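Local structure of protease 2A (Rhinovirus C, 5X45) at residues A[17-22]-A[34-39]; A[7-12]-A[108-113]; A[76-81]-A[89-94]. The protein probably cleaves the viral polyprotein and selected host proteins, as a chymotrypsin-like cysteine protease of picornaviruses that carries a bound zinc ion. All coordinates share one frame; numbering follows the deposited sequence.

In the fold
The fold is chymotrypsin-like, a four-stranded sheet followed by a six-stranded barrel. Interaction 1 pairs two central strands of the first sheet, and interaction 2 sets the residues leading into its edge strand against those leading into a barrel strand; their centres lie about 13 Å apart and they touch. Interaction 3 is a separate surface hairpin, its centre about 14 Å from that of interaction 1, which it meets where T34 O approaches Y93 N, and about 20 Å from that of interaction 2. Along the sequence, interaction 2 spans the other two, which follow one another. The H20-D36 pair of interaction 1, probably catalytic, thus lies close to the hairpin and the start of the barrel strand.

Interaction 1: residues A[17-22]-A[34-39]; sequences KCAHLT and TADLQV
K17 begins the contact as an antiparallel hydrogen-bonded pair with Q38: K17 N gives a nearly straight bond to Q38 O (2.9 Å, 174°), and K17 O takes one from Q38 N. C18 follows as a non-hydrogen-bonded pair with L37, its CA directed at D36 O. The strand then passes into a 3-10 turn, and A19 N reaches D36 O at 3.0 Å from above the carbonyl plane; the small methyl of A19 fits against the carboxylate. H20 puts CG between its own N and carbonyl carbon (chi1 76°), which turns the ring edge to D36. The ring and carboxylate planes are 25° apart, and H20 ND1 makes weak bonds to D36 OD2 (3.0 Å) and D36 OD1 (3.4 Å). H20 N adds a weak bond to D36 OD1. Last, T22 CG2 lies 3.3 Å from Q38 OE1 at the end of an extended glutamine, whose NE2 is held by D40 and N23. D36 opens a G1 beta bulge with L37, and Y87 OH bonds D36 OD1, while T122 adds a weak bond to OD2. This nearly coplanar His-Asp pair resembles that of a chymotrypsin-like triad; D36 would probably orient H20 and raise its basicity.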
ATOM      1  N   LYS A  17       4.141   1.126  -6.525  1.00 25.60           N
ATOM      2  CA  LYS A  17       2.783   1.475  -6.917  1.00 28.97           C
ATOM      3  C   LYS A  17       1.885   0.254  -6.836  1.00 26.88           C
ATOM      4  O   LYS A  17       2.367  -0.877  -6.869  1.00 37.35           O
ATOM      5  CB  LYS A  17       2.761   2.040  -8.340  1.00 29.95           C
ATOM      6  CG  LYS A  17       3.760   3.156  -8.576  1.00 38.04           C
ATOM      7  CD  LYS A  17       3.566   3.845  -9.913  1.00 49.94           C
ATOM      8  CE  LYS A  17       2.930   5.217  -9.703  1.00 56.97           C
ATOM      9  NZ  LYS A  17       2.633   5.928 -10.978  1.00 64.05           N
ATOM     10  N   CYS A  18       0.604   0.482  -6.759  1.00 27.62           N
ATOM     11  CA  CYS A  18      -0.340  -0.579  -6.824  1.00 28.13           C
ATOM     12  C   CYS A  18      -0.365  -1.006  -8.259  1.00 39.26           C
ATOM     13  O   CYS A  18      -0.447  -0.193  -9.126  1.00 40.85           O
ATOM     14  CB  CYS A  18      -1.694  -0.079  -6.372  1.00 35.32           C
ATOM     15  SG  CYS A  18      -1.892  -0.044  -4.604  1.00 47.38           S
ATOM     16  N   ALA A  19      -0.263  -2.289  -8.517  1.00 39.78           N
ATOM     17  CA  ALA A  19      -0.069  -2.768  -9.859  1.00 40.71           C
ATOM     18  C   ALA A  19      -1.179  -2.429 -10.849  1.00 39.82           C
ATOM     19  O   ALA A  19      -0.908  -2.184 -11.994  1.00 27.97           O
ATOM     20  CB  ALA A  19       0.255  -4.238  -9.866  1.00 25.46           C
ATOM     21  N   HIS A  20      -2.412  -2.402 -10.401  1.00 30.24           N
ATOM     22  CA  HIS A  20      -3.504  -2.126 -11.279  1.00 29.49           C
ATOM     23  C   HIS A  20      -3.599  -0.679 -11.712  1.00 47.27           C
ATOM     24  O   HIS A  20      -4.388  -0.341 -12.559  1.00 46.95           O
ATOM     25  CB  HIS A  20      -4.775  -2.598 -10.668  1.00 20.00           C
ATOM     26  CG  HIS A  20      -5.266  -1.714  -9.598  1.00 20.00           C
ATOM     27  ND1 HIS A  20      -4.802  -1.792  -8.313  1.00 20.00           N
ATOM     28  CD2 HIS A  20      -6.179  -0.726  -9.616  1.00 20.00           C
ATOM     29  CE1 HIS A  20      -5.404  -0.883  -7.582  1.00 20.00           C
ATOM     30  NE2 HIS A  20      -6.249  -0.227  -8.347  1.00 20.00           N
ATOM     31  N   LEU A  21      -2.743   0.152 -11.164  1.00 40.77           N
ATOM     32  CA  LEU A  21      -2.742   1.555 -11.442  1.00 35.48           C
ATOM     33  C   LEU A  21      -1.605   1.915 -12.347  1.00 36.43           C
ATOM     34  O   LEU A  21      -1.382   3.058 -12.624  1.00 38.93           O
ATOM     35  CB  LEU A  21      -2.581   2.313 -10.143  1.00 29.07           C
ATOM     36  CG  LEU A  21      -3.768   3.002  -9.521  1.00 42.08           C
ATOM     37  CD1 LEU A  21      -5.087   2.553 -10.083  1.00 42.52           C
ATOM     38  CD2 LEU A  21      -3.738   2.723  -8.053  1.00 55.79           C
ATOM     39  N   THR A  22      -0.861   0.930 -12.784  1.00 37.10           N
ATOM     40  CA  THR A  22       0.275   1.173 -13.622  1.00 42.79           C
ATOM     41  C   THR A  22       0.477   0.048 -14.594  1.00 41.86           C
ATOM     42  O   THR A  22      -0.390  -0.750 -14.809  1.00 39.18           O
ATOM     43  CB  THR A  22       1.506   1.446 -12.774  1.00 45.89           C
ATOM     44  OG1 THR A  22       2.582   1.832 -13.607  1.00 49.77           O
ATOM     45  CG2 THR A  22       1.875   0.267 -12.012  1.00 45.68           C
ATOM     46  N   THR A  34      -0.128 -10.945  -6.486  1.00 27.66           N
ATOM     47  CA  THR A  34      -0.631 -11.521  -5.243  1.00 44.31           C
ATOM     48  C   THR A  34      -0.458 -10.522  -4.099  1.00 43.32           C
ATOM     49  O   THR A  34      -0.894 -10.761  -2.969  1.00 42.48           O
ATOM     50  CB  THR A  34       0.075 -12.851  -4.898  1.00 45.92           C
ATOM     51  OG1 THR A  34       1.493 -12.704  -5.063  1.00 49.32           O
ATOM     52  CG2 THR A  34      -0.423 -13.960  -5.809  1.00 37.79           C
ATOM     53  N   ALA A  35       0.197  -9.406  -4.398  1.00 35.18           N
ATOM     54  CA  ALA A  35       0.309  -8.307  -3.454  1.00 32.75           C
ATOM     55  C   ALA A  35      -0.169  -7.002  -4.087  1.00 35.14           C
ATOM     56  O   ALA A  35      -0.040  -5.935  -3.477  1.00 27.68           O
ATOM     57  CB  ALA A  35       1.744  -8.170  -2.973  1.00 30.89           C
ATOM     58  N   ASP A  36      -0.697  -7.098  -5.312  1.00 30.76           N
ATOM     59  CA  ASP A  36      -1.120  -5.934  -6.099  1.00 32.06           C
ATOM     60  C   ASP A  36      -0.025  -4.862  -6.086  1.00 30.61           C
ATOM     61  O   ASP A  36      -0.286  -3.670  -5.873  1.00 28.67           O
ATOM     62  CB  ASP A  36      -2.444  -5.372  -5.569  1.00 28.98           C
ATOM     63  CG  ASP A  36      -3.039  -4.318  -6.486  1.00 51.42           C
ATOM     64  OD1 ASP A  36      -2.702  -4.336  -7.689  1.00 57.96           O
ATOM     65  OD2 ASP A  36      -3.828  -3.470  -6.008  1.00 62.91           O
ATOM     66  N   LEU A  37       1.204  -5.292  -6.343  1.00 23.55           N
ATOM     67  CA  LEU A  37       2.365  -4.431  -6.144  1.00 25.62           C
ATOM     68  C   LEU A  37       3.300  -4.441  -7.328  1.00 29.66           C
ATOM     69  O   LEU A  37       3.655  -5.501  -7.846  1.00 32.64           O
ATOM     70  CB  LEU A  37       3.142  -4.867  -4.904  1.00 22.67           C
ATOM     71  CG  LEU A  37       4.361  -4.020  -4.555  1.00 27.71           C
ATOM     72  CD1 LEU A  37       3.943  -2.622  -4.078  1.00 27.01           C
ATOM     73  CD2 LEU A  37       5.206  -4.723  -3.511  1.00 22.84           C
ATOM     74  N   GLN A  38       3.705  -3.253  -7.751  1.00 28.31           N
ATOM     75  CA  GLN A  38       4.735  -3.121  -8.768  1.00 23.49           C
ATOM     76  C   GLN A  38       5.839  -2.230  -8.239  1.00 23.48           C
ATOM     77  O   GLN A  38       5.564  -1.196  -7.638  1.00 23.29           O
ATOM     78  CB  GLN A  38       4.173  -2.546 -10.065  1.00 24.33           C
ATOM     79  CG  GLN A  38       5.273  -2.174 -11.055  1.00 35.87           C
ATOM     80  CD  GLN A  38       4.767  -1.859 -12.449  1.00 37.82           C
ATOM     81  OE1 GLN A  38       3.729  -2.365 -12.887  1.00 36.93           O
ATOM     82  NE2 GLN A  38       5.485  -0.986 -13.145  1.00 33.33           N
ATOM     83  N   VAL A  39       7.087  -2.647  -8.413  1.00 23.97           N
ATOM     84  CA  VAL A  39       8.190  -1.805  -7.982  1.00 26.82           C
ATOM     85  C   VAL A  39       9.101  -1.483  -9.160  1.00 34.37           C
ATOM     86  O   VAL A  39       9.530  -2.379  -9.891  1.00 26.47           O
ATOM     87  CB  VAL A  39       9.021  -2.452  -6.872  1.00 28.78           C
ATOM     88  CG1 VAL A  39      10.040  -1.442  -6.341  1.00 31.17           C
ATOM     89  CG2 VAL A  39       8.120  -2.936  -5.755  1.00 23.55           C
TER

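Interaction 2: residues A[7-12]-A[108-113]; sequences MFVHTR and GGKLLC. With ZN (zinc ion), chain E.
In this chymotrypsin-like fold the N-terminal arm, residues 7-12, crosses the start of barrel strand 110-113, so the edge of the four-stranded sheet meets the six-stranded barrel by packing. M7 sets CG beside its own N and bends at chi2 (-70°) and chi3 (-86°), curling the flexible thioether back so that its terminal CE rests 3.9 Å from G109 N. M7 CA also makes a CA-H...O contact with G108 O (3.4 Å). K110 reaches the other way: its aliphatic stem runs alongside the F8 carbonyl, CD lying 3.7 Å from F8 O, and a bend at chi3 sends the ammonium on to G3 O, with a long, weak ion pair to D48. Lysine suits this place: its methylenes pack while its charge finds partners beyond. V9 CG2 meets K110 CG at 4.3 Å, and the V9 side chain also packs on V117, M120 and L134. At phi 104° a CB on G108 would jam against the preceding carbonyl and run into M7 O, so glycine suits the place; the sequence of this family would put the cysteine nucleophile just before it. At the strand's far end, C113 SG binds zinc at 2.5 Å, in a site with C53, C55 and H115.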
ATOM      1  N   MET A   7      -0.191   8.916  -3.952  1.00 28.56           N
ATOM      2  CA  MET A   7      -0.679   7.535  -3.929  1.00 37.49           C
ATOM      3  C   MET A   7       0.395   6.543  -4.399  1.00 39.80           C
ATOM      4  O   MET A   7       0.111   5.628  -5.167  1.00 45.18           O
ATOM      5  CB  MET A   7      -1.916   7.386  -4.822  1.00 38.44           C
ATOM      6  CG  MET A   7      -2.964   8.478  -4.674  1.00 33.85           C
ATOM      7  SD  MET A   7      -3.821   8.410  -3.104  1.00 44.94           S
ATOM      8  CE  MET A   7      -5.131   7.234  -3.444  1.00 43.64           C
ATOM      9  N   PHE A   8       1.635   6.767  -3.992  1.00 33.22           N
ATOM     10  CA  PHE A   8       2.731   5.881  -4.344  1.00 31.91           C
ATOM     11  C   PHE A   8       3.825   6.098  -3.314  1.00 33.54           C
ATOM     12  O   PHE A   8       3.780   7.067  -2.567  1.00 32.49           O
ATOM     13  CB  PHE A   8       3.253   6.153  -5.769  1.00 29.36           C
ATOM     14  CG  PHE A   8       3.710   7.576  -5.994  1.00 27.88           C
ATOM     15  CD1 PHE A   8       4.997   7.974  -5.643  1.00 30.04           C
ATOM     16  CD2 PHE A   8       2.855   8.517  -6.565  1.00 30.00           C
ATOM     17  CE1 PHE A   8       5.416   9.298  -5.843  1.00 36.96           C
ATOM     18  CE2 PHE A   8       3.271   9.842  -6.778  1.00 30.25           C
ATOM     19  CZ  PHE A   8       4.543  10.231  -6.413  1.00 30.72           C
ATOM     20  N   VAL A   9       4.807   5.205  -3.286  1.00 34.45           N
ATOM     21  CA  VAL A   9       5.941   5.354  -2.388  1.00 25.16           C
ATOM     22  C   VAL A   9       7.219   5.535  -3.184  1.00 31.39           C
ATOM     23  O   VAL A   9       7.547   4.715  -4.033  1.00 39.41           O
ATOM     24  CB  VAL A   9       6.075   4.144  -1.452  1.00 36.14           C
ATOM     25  CG1 VAL A   9       7.228   4.341  -0.489  1.00 25.41           C
ATOM     26  CG2 VAL A   9       4.765   3.910  -0.711  1.00 24.18           C
ATOM     27  N   HIS A  10       7.948   6.606  -2.895  1.00 40.60           N
ATOM     28  CA  HIS A  10       9.136   6.953  -3.663  1.00 38.02           C
ATOM     29  C   HIS A  10      10.367   7.030  -2.764  1.00 29.81           C
ATOM     30  O   HIS A  10      10.596   8.031  -2.088  1.00 31.00           O
ATOM     31  CB  HIS A  10       8.907   8.280  -4.387  1.00 29.98           C
ATOM     32  CG  HIS A  10      10.004   8.649  -5.337  1.00 38.03           C
ATOM     33  ND1 HIS A  10      10.056   9.879  -5.962  1.00 46.56           N
ATOM     34  CD2 HIS A  10      11.077   7.957  -5.773  1.00 35.53           C
ATOM     35  CE1 HIS A  10      11.123   9.927  -6.741  1.00 42.90           C
ATOM     36  NE2 HIS A  10      11.760   8.777  -6.647  1.00 46.54           N
ATOM     37  N   THR A  11      11.161   5.966  -2.759  1.00 29.75           N
ATOM     38  CA  THR A  11      12.356   5.915  -1.920  1.00 31.22           C
ATOM     39  C   THR A  11      13.565   6.456  -2.674  1.00 33.46           C
ATOM     40  O   THR A  11      13.415   6.970  -3.786  1.00 33.89           O
ATOM     41  CB  THR A  11      12.649   4.481  -1.447  1.00 32.47           C
ATOM     42  OG1 THR A  11      12.990   3.665  -2.574  1.00 30.40           O
ATOM     43  CG2 THR A  11      11.437   3.895  -0.721  1.00 28.78           C
ATOM     44  N   ARG A  12      14.755   6.317  -2.083  1.00 41.07           N
ATOM     45  CA  ARG A  12      15.984   6.820  -2.709  1.00 47.58           C
ATOM     46  C   ARG A  12      16.228   6.193  -4.076  1.00 49.24           C
ATOM     47  O   ARG A  12      16.755   6.833  -4.993  1.00 61.18           O
ATOM     48  CB  ARG A  12      17.213   6.542  -1.846  1.00 40.40           C
ATOM     49  CG  ARG A  12      18.437   7.304  -2.343  1.00 59.75           C
ATOM     50  CD  ARG A  12      19.754   6.582  -2.066  1.00 80.99           C
ATOM     51  NE  ARG A  12      20.424   6.999  -0.836  1.00 98.45           N
ATOM     52  CZ  ARG A  12      21.174   6.193  -0.086  1.00 99.07           C
ATOM     53  NH1 ARG A  12      21.747   6.653   1.019  1.00 96.66           N
ATOM     54  NH2 ARG A  12      21.356   4.926  -0.445  1.00 96.37           N
ATOM     55  N   GLY A 108      -3.459   2.927  -2.827  1.00 26.88           N
ATOM     56  CA  GLY A 108      -2.202   3.632  -2.989  1.00 27.86           C
ATOM     57  C   GLY A 108      -1.910   4.599  -1.846  1.00 34.76           C
ATOM     58  O   GLY A 108      -0.766   5.025  -1.667  1.00 32.32           O
ATOM     59  N   GLY A 109      -2.950   4.965  -1.092  1.00 33.53           N
ATOM     60  CA  GLY A 109      -2.805   5.835   0.059  1.00 25.90           C
ATOM     61  C   GLY A 109      -1.830   5.223   1.043  1.00 28.13           C
ATOM     62  O   GLY A 109      -1.873   4.019   1.304  1.00 23.88           O
ATOM     63  N   LYS A 110      -0.932   6.051   1.565  1.00 23.94           N
ATOM     64  CA  LYS A 110       0.171   5.569   2.378  1.00 22.85           C
ATOM     65  C   LYS A 110      -0.191   5.289   3.824  1.00 22.50           C
ATOM     66  O   LYS A 110      -0.951   6.034   4.432  1.00 26.75           O
ATOM     67  CB  LYS A 110       1.321   6.577   2.336  1.00 26.49           C
ATOM     68  CG  LYS A 110       2.001   6.660   0.984  1.00 28.77           C
ATOM     69  CD  LYS A 110       3.170   7.613   1.008  1.00 24.86           C
ATOM     70  CE  LYS A 110       2.722   9.044   0.842  1.00 32.29           C
ATOM     71  NZ  LYS A 110       3.883   9.982   0.846  1.00 29.52           N
ATOM     72  N   LEU A 111       0.399   4.224   4.363  1.00 21.72           N
ATOM     73  CA  LEU A 111       0.366   3.916   5.786  1.00 21.78           C
ATOM     74  C   LEU A 111       1.747   4.158   6.393  1.00 28.97           C
ATOM     75  O   LEU A 111       2.740   3.538   5.988  1.00 25.07           O
ATOM     76  CB  LEU A 111      -0.066   2.468   6.022  1.00 21.40           C
ATOM     77  CG  LEU A 111       0.091   1.923   7.444  1.00 21.84           C
ATOM     78  CD1 LEU A 111      -0.760   2.718   8.415  1.00 32.61           C
ATOM     79  CD2 LEU A 111      -0.305   0.459   7.483  1.00 24.61           C
ATOM     80  N   LEU A 112       1.798   5.047   7.381  1.00 22.77           N
ATOM     81  CA  LEU A 112       3.059   5.419   8.019  1.00 26.38           C
ATOM     82  C   LEU A 112       3.099   5.106   9.503  1.00 27.45           C
ATOM     83  O   LEU A 112       2.120   5.293  10.224  1.00 29.41           O
ATOM     84  CB  LEU A 112       3.338   6.912   7.843  1.00 24.25           C
ATOM     85  CG  LEU A 112       3.629   7.421   6.443  1.00 27.01           C
ATOM     86  CD1 LEU A 112       2.369   8.008   5.843  1.00 27.43           C
ATOM     87  CD2 LEU A 112       4.744   8.451   6.514  1.00 25.28           C
ATOM     88  N   CYS A 113       4.245   4.618   9.950  1.00 28.00           N
ATOM     89  CA  CYS A 113       4.563   4.597  11.367  1.00 26.63           C
ATOM     90  C   CYS A 113       5.563   5.722  11.648  1.00 27.95           C
ATOM     91  O   CYS A 113       5.861   6.526  10.772  1.00 31.68           O
ATOM     92  CB  CYS A 113       5.124   3.239  11.769  1.00 27.20           C
ATOM     93  SG  CYS A 113       6.747   2.907  11.064  1.00 46.70           S
TER
HETATM   94 ZN    ZN E 201       8.038   1.724  12.900  1.00 70.65          ZN

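Interaction 3: residues A[76-81]-A[89-94]; sequences HDWYEI and KHIQYN
Four main-chain bonds hold the core of this two-stranded antiparallel hairpin. Y79 pairs with Q92 and I81 with H90, each in both directions; Q92 N to Y79 O is the straightest (2.9 Å, 174°), while I81 N approaches H90 O nearly along its C=O axis at 2.8 Å. At the open end N94 N reaches D77 O from above the carbonyl plane.

Side chains then divide between two faces. On the face of W78, E80, I91 and Y93, W78 CB fits against Y93 CD1 (3.6 Å) and I91 CG2 (3.8 Å), the indole turning away because chi1 puts CG between the backbone N and carbonyl carbon. I91 CG2 also lies over one face of the Y93 ring, toward its rim. E80, with CG anti to N, extends to K89, whose fully stretched chain brings NZ to OE1 from above the carboxylate plane, a 2.9 Å salt bridge suited to the exposed surface. The face of Y79, I81, H90 and Q92 is more buried: I81 CB packs off-centre over the H90 ring (4.1 Å from its centroid), and I81 CG1 touches Q92 CG at 3.7 Å.

A second shell fixes these groups. Q92 NE2 donates to H90 NE2 in the plane of the imidazole (2.9 Å), while H90 ND1 bonds P88 O, consistent with a neutral ring protonated on ND1. Y87, in the loop joining the strands, meets that ring edge-to-face and probably belongs to the hairpin tip that flanks the substrate cleft in related 2A proteases, while T122 of strand 116-124 holds Q92 OE1. Beyond this, corners at D77 and N94 join the hairpin to barrel strand 67-76 before it and 95-98 after it, and Y79 leans on L95 and I97 of the latter.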
ATOM      1  N   HIS A  76      -2.240 -10.234   8.572  1.00 32.13           N
ATOM      2  CA  HIS A  76      -2.808 -11.451   8.006  1.00 31.94           C
ATOM      3  C   HIS A  76      -1.852 -11.961   6.938  1.00 31.87           C
ATOM      4  O   HIS A  76      -1.468 -11.214   6.040  1.00 31.32           O
ATOM      5  CB  HIS A  76      -4.185 -11.216   7.385  1.00 31.28           C
ATOM      6  CG  HIS A  76      -5.279 -11.068   8.378  1.00 31.99           C
ATOM      7  ND1 HIS A  76      -5.582  -9.868   8.991  1.00 38.29           N
ATOM      8  CD2 HIS A  76      -6.129 -11.981   8.917  1.00 33.71           C
ATOM      9  CE1 HIS A  76      -6.585 -10.038   9.830  1.00 38.30           C
ATOM     10  NE2 HIS A  76      -6.930 -11.319   9.804  1.00 33.95           N
ATOM     11  N   ASP A  77      -1.481 -13.229   7.026  1.00 29.04           N
ATOM     12  CA  ASP A  77      -0.641 -13.849   6.009  1.00 29.17           C
ATOM     13  C   ASP A  77      -1.308 -13.781   4.639  1.00 28.32           C
ATOM     14  O   ASP A  77      -0.657 -13.503   3.641  1.00 29.02           O
ATOM     15  CB  ASP A  77      -0.334 -15.301   6.372  1.00 31.42           C
ATOM     16  CG  ASP A  77       0.843 -15.428   7.331  1.00 70.90           C
ATOM     17  OD1 ASP A  77       1.478 -14.395   7.645  1.00 67.57           O
ATOM     18  OD2 ASP A  77       1.139 -16.564   7.770  1.00 77.23           O
ATOM     19  N   TRP A  78      -2.615 -14.003   4.596  1.00 28.67           N
ATOM     20  CA  TRP A  78      -3.345 -13.834   3.356  1.00 28.31           C
ATOM     21  C   TRP A  78      -4.775 -13.420   3.613  1.00 28.62           C
ATOM     22  O   TRP A  78      -5.289 -13.606   4.712  1.00 30.77           O
ATOM     23  CB  TRP A  78      -3.291 -15.117   2.507  1.00 29.68           C
ATOM     24  CG  TRP A  78      -3.790 -16.385   3.172  1.00 31.59           C
ATOM     25  CD1 TRP A  78      -3.040 -17.292   3.845  1.00 32.86           C
ATOM     26  CD2 TRP A  78      -5.136 -16.883   3.189  1.00 37.69           C
ATOM     27  NE1 TRP A  78      -3.827 -18.318   4.300  1.00 42.72           N
ATOM     28  CE2 TRP A  78      -5.119 -18.099   3.906  1.00 39.32           C
ATOM     29  CE3 TRP A  78      -6.355 -16.415   2.682  1.00 33.07           C
ATOM     30  CZ2 TRP A  78      -6.271 -18.861   4.127  1.00 36.84           C
ATOM     31  CZ3 TRP A  78      -7.498 -17.169   2.901  1.00 35.16           C
ATOM     32  CH2 TRP A  78      -7.448 -18.381   3.622  1.00 36.96           C
ATOM     33  N   TYR A  79      -5.415 -12.876   2.584  1.00 28.37           N
ATOM     34  CA  TYR A  79      -6.725 -12.263   2.727  1.00 29.02           C
ATOM     35  C   TYR A  79      -7.502 -12.342   1.423  1.00 34.10           C
ATOM     36  O   TYR A  79      -6.924 -12.163   0.347  1.00 30.55           O
ATOM     37  CB  TYR A  79      -6.536 -10.802   3.151  1.00 27.71           C
ATOM     38  CG  TYR A  79      -7.712 -10.101   3.783  1.00 34.73           C
ATOM     39  CD1 TYR A  79      -8.126 -10.413   5.073  1.00 41.04           C
ATOM     40  CD2 TYR A  79      -8.373  -9.076   3.110  1.00 39.54           C
ATOM     41  CE1 TYR A  79      -9.195  -9.751   5.661  1.00 43.18           C
ATOM     42  CE2 TYR A  79      -9.435  -8.403   3.688  1.00 35.56           C
ATOM     43  CZ  TYR A  79      -9.841  -8.745   4.962  1.00 51.96           C
ATOM     44  OH  TYR A  79     -10.896  -8.080   5.540  1.00 69.72           O
ATOM     45  N   GLU A  80      -8.805 -12.603   1.518  1.00 35.61           N
ATOM     46  CA  GLU A  80      -9.670 -12.665   0.336  1.00 40.14           C
ATOM     47  C   GLU A  80     -10.123 -11.266  -0.072  1.00 39.51           C
ATOM     48  O   GLU A  80     -10.828 -10.588   0.678  1.00 39.34           O
ATOM     49  CB  GLU A  80     -10.892 -13.546   0.600  1.00 38.73           C
ATOM     50  CG  GLU A  80     -11.794 -13.778  -0.608  1.00 51.01           C
ATOM     51  CD  GLU A  80     -12.603 -15.073  -0.505  1.00 67.11           C
ATOM     52  OE1 GLU A  80     -13.841 -15.009  -0.647  1.00 72.82           O
ATOM     53  OE2 GLU A  80     -12.013 -16.152  -0.284  1.00 73.84           O
ATOM     54  N   ILE A  81      -9.710 -10.837  -1.260  1.00 33.05           N
ATOM     55  CA  ILE A  81     -10.157  -9.565  -1.808  1.00 33.56           C
ATOM     56  C   ILE A  81     -11.372  -9.796  -2.692  1.00 36.61           C
ATOM     57  O   ILE A  81     -11.337 -10.642  -3.596  1.00 37.67           O
ATOM     58  CB  ILE A  81      -9.065  -8.864  -2.637  1.00 37.58           C
ATOM     59  CG1 ILE A  81      -7.719  -8.861  -1.903  1.00 39.83           C
ATOM     60  CG2 ILE A  81      -9.509  -7.450  -3.006  1.00 37.33           C
ATOM     61  CD1 ILE A  81      -7.733  -8.138  -0.585  1.00 28.47           C
ATOM     62  N   LYS A  89     -12.372 -11.783  -7.880  1.00 45.70           N
ATOM     63  CA  LYS A  89     -12.162 -12.203  -6.501  1.00 54.93           C
ATOM     64  C   LYS A  89     -10.882 -13.040  -6.440  1.00 48.59           C
ATOM     65  O   LYS A  89     -10.719 -13.978  -7.223  1.00 42.76           O
ATOM     66  CB  LYS A  89     -13.372 -13.006  -6.014  1.00 55.96           C
ATOM     67  CG  LYS A  89     -13.106 -13.993  -4.887  1.00 58.08           C
ATOM     68  CD  LYS A  89     -14.370 -14.786  -4.570  1.00 61.66           C
ATOM     69  CE  LYS A  89     -14.100 -15.918  -3.592  1.00 66.11           C
ATOM     70  NZ  LYS A  89     -15.296 -16.289  -2.775  1.00 67.73           N
ATOM     71  N   HIS A  90      -9.974 -12.696  -5.525  1.00 39.18           N
ATOM     72  CA  HIS A  90      -8.665 -13.355  -5.456  1.00 36.77           C
ATOM     73  C   HIS A  90      -8.025 -13.224  -4.079  1.00 36.97           C
ATOM     74  O   HIS A  90      -8.448 -12.402  -3.265  1.00 35.15           O
ATOM     75  CB  HIS A  90      -7.713 -12.771  -6.495  1.00 36.44           C
ATOM     76  CG  HIS A  90      -7.309 -11.362  -6.201  1.00 36.08           C
ATOM     77  ND1 HIS A  90      -8.169 -10.295  -6.342  1.00 45.27           N
ATOM     78  CD2 HIS A  90      -6.141 -10.848  -5.749  1.00 34.48           C
ATOM     79  CE1 HIS A  90      -7.547  -9.181  -5.995  1.00 43.66           C
ATOM     80  NE2 HIS A  90      -6.316  -9.487  -5.632  1.00 36.75           N
ATOM     81  N   ILE A  91      -6.998 -14.034  -3.833  1.00 35.13           N
ATOM     82  CA  ILE A  91      -6.252 -13.990  -2.576  1.00 31.82           C
ATOM     83  C   ILE A  91      -5.044 -13.063  -2.694  1.00 31.98           C
ATOM     84  O   ILE A  91      -4.331 -13.089  -3.691  1.00 41.93           O
ATOM     85  CB  ILE A  91      -5.759 -15.391  -2.147  1.00 32.88           C
ATOM     86  CG1 ILE A  91      -6.927 -16.376  -1.989  1.00 34.57           C
ATOM     87  CG2 ILE A  91      -4.936 -15.296  -0.868  1.00 31.21           C
ATOM     88  CD1 ILE A  91      -8.092 -15.863  -1.197  1.00 34.82           C
ATOM     89  N   GLN A  92      -4.818 -12.248  -1.667  1.00 29.67           N
ATOM     90  CA  GLN A  92      -3.600 -11.457  -1.572  1.00 33.94           C
ATOM     91  C   GLN A  92      -2.828 -11.835  -0.306  1.00 26.52           C
ATOM     92  O   GLN A  92      -3.386 -12.419   0.618  1.00 26.94           O
ATOM     93  CB  GLN A  92      -3.918  -9.956  -1.603  1.00 26.26           C
ATOM     94  CG  GLN A  92      -4.185  -9.429  -3.013  1.00 36.14           C
ATOM     95  CD  GLN A  92      -4.212  -7.910  -3.105  1.00 30.71           C
ATOM     96  OE1 GLN A  92      -3.588  -7.211  -2.305  1.00 32.34           O
ATOM     97  NE2 GLN A  92      -4.919  -7.394  -4.104  1.00 27.92           N
ATOM     98  N   TYR A  93      -1.533 -11.536  -0.296  1.00 30.17           N
ATOM     99  CA  TYR A  93      -0.643 -11.943   0.793  1.00 31.16           C
ATOM    100  C   TYR A  93      -0.038 -10.751   1.533  1.00 33.93           C
ATOM    101  O   TYR A  93       0.041  -9.643   0.989  1.00 32.47           O
ATOM    102  CB  TYR A  93       0.464 -12.855   0.254  1.00 27.40           C
ATOM    103  CG  TYR A  93      -0.078 -14.161  -0.278  1.00 28.90           C
ATOM    104  CD1 TYR A  93      -0.294 -15.245   0.572  1.00 37.01           C
ATOM    105  CD2 TYR A  93      -0.422 -14.302  -1.615  1.00 38.35           C
ATOM    106  CE1 TYR A  93      -0.813 -16.445   0.094  1.00 33.26           C
ATOM    107  CE2 TYR A  93      -0.941 -15.490  -2.100  1.00 40.93           C
ATOM    108  CZ  TYR A  93      -1.132 -16.558  -1.241  1.00 42.51           C
ATOM    109  OH  TYR A  93      -1.647 -17.742  -1.717  1.00 55.29           O
ATOM    110  N   ASN A  94       0.364 -10.986   2.782  1.00 32.63           N
ATOM    111  CA  ASN A  94       0.999  -9.967   3.620  1.00 26.46           C
ATOM    112  C   ASN A  94       0.181  -8.689   3.771  1.00 31.62           C
ATOM    113  O   ASN A  94       0.561  -7.622   3.285  1.00 31.37           O
ATOM    114  CB  ASN A  94       2.399  -9.635   3.086  1.00 27.09           C
ATOM    115  CG  ASN A  94       3.331 -10.842   3.109  1.00 35.12           C
ATOM    116  OD1 ASN A  94       3.779 -11.321   2.068  1.00 39.08           O
ATOM    117  ND2 ASN A  94       3.627 -11.334   4.305  1.00 27.70           N
TER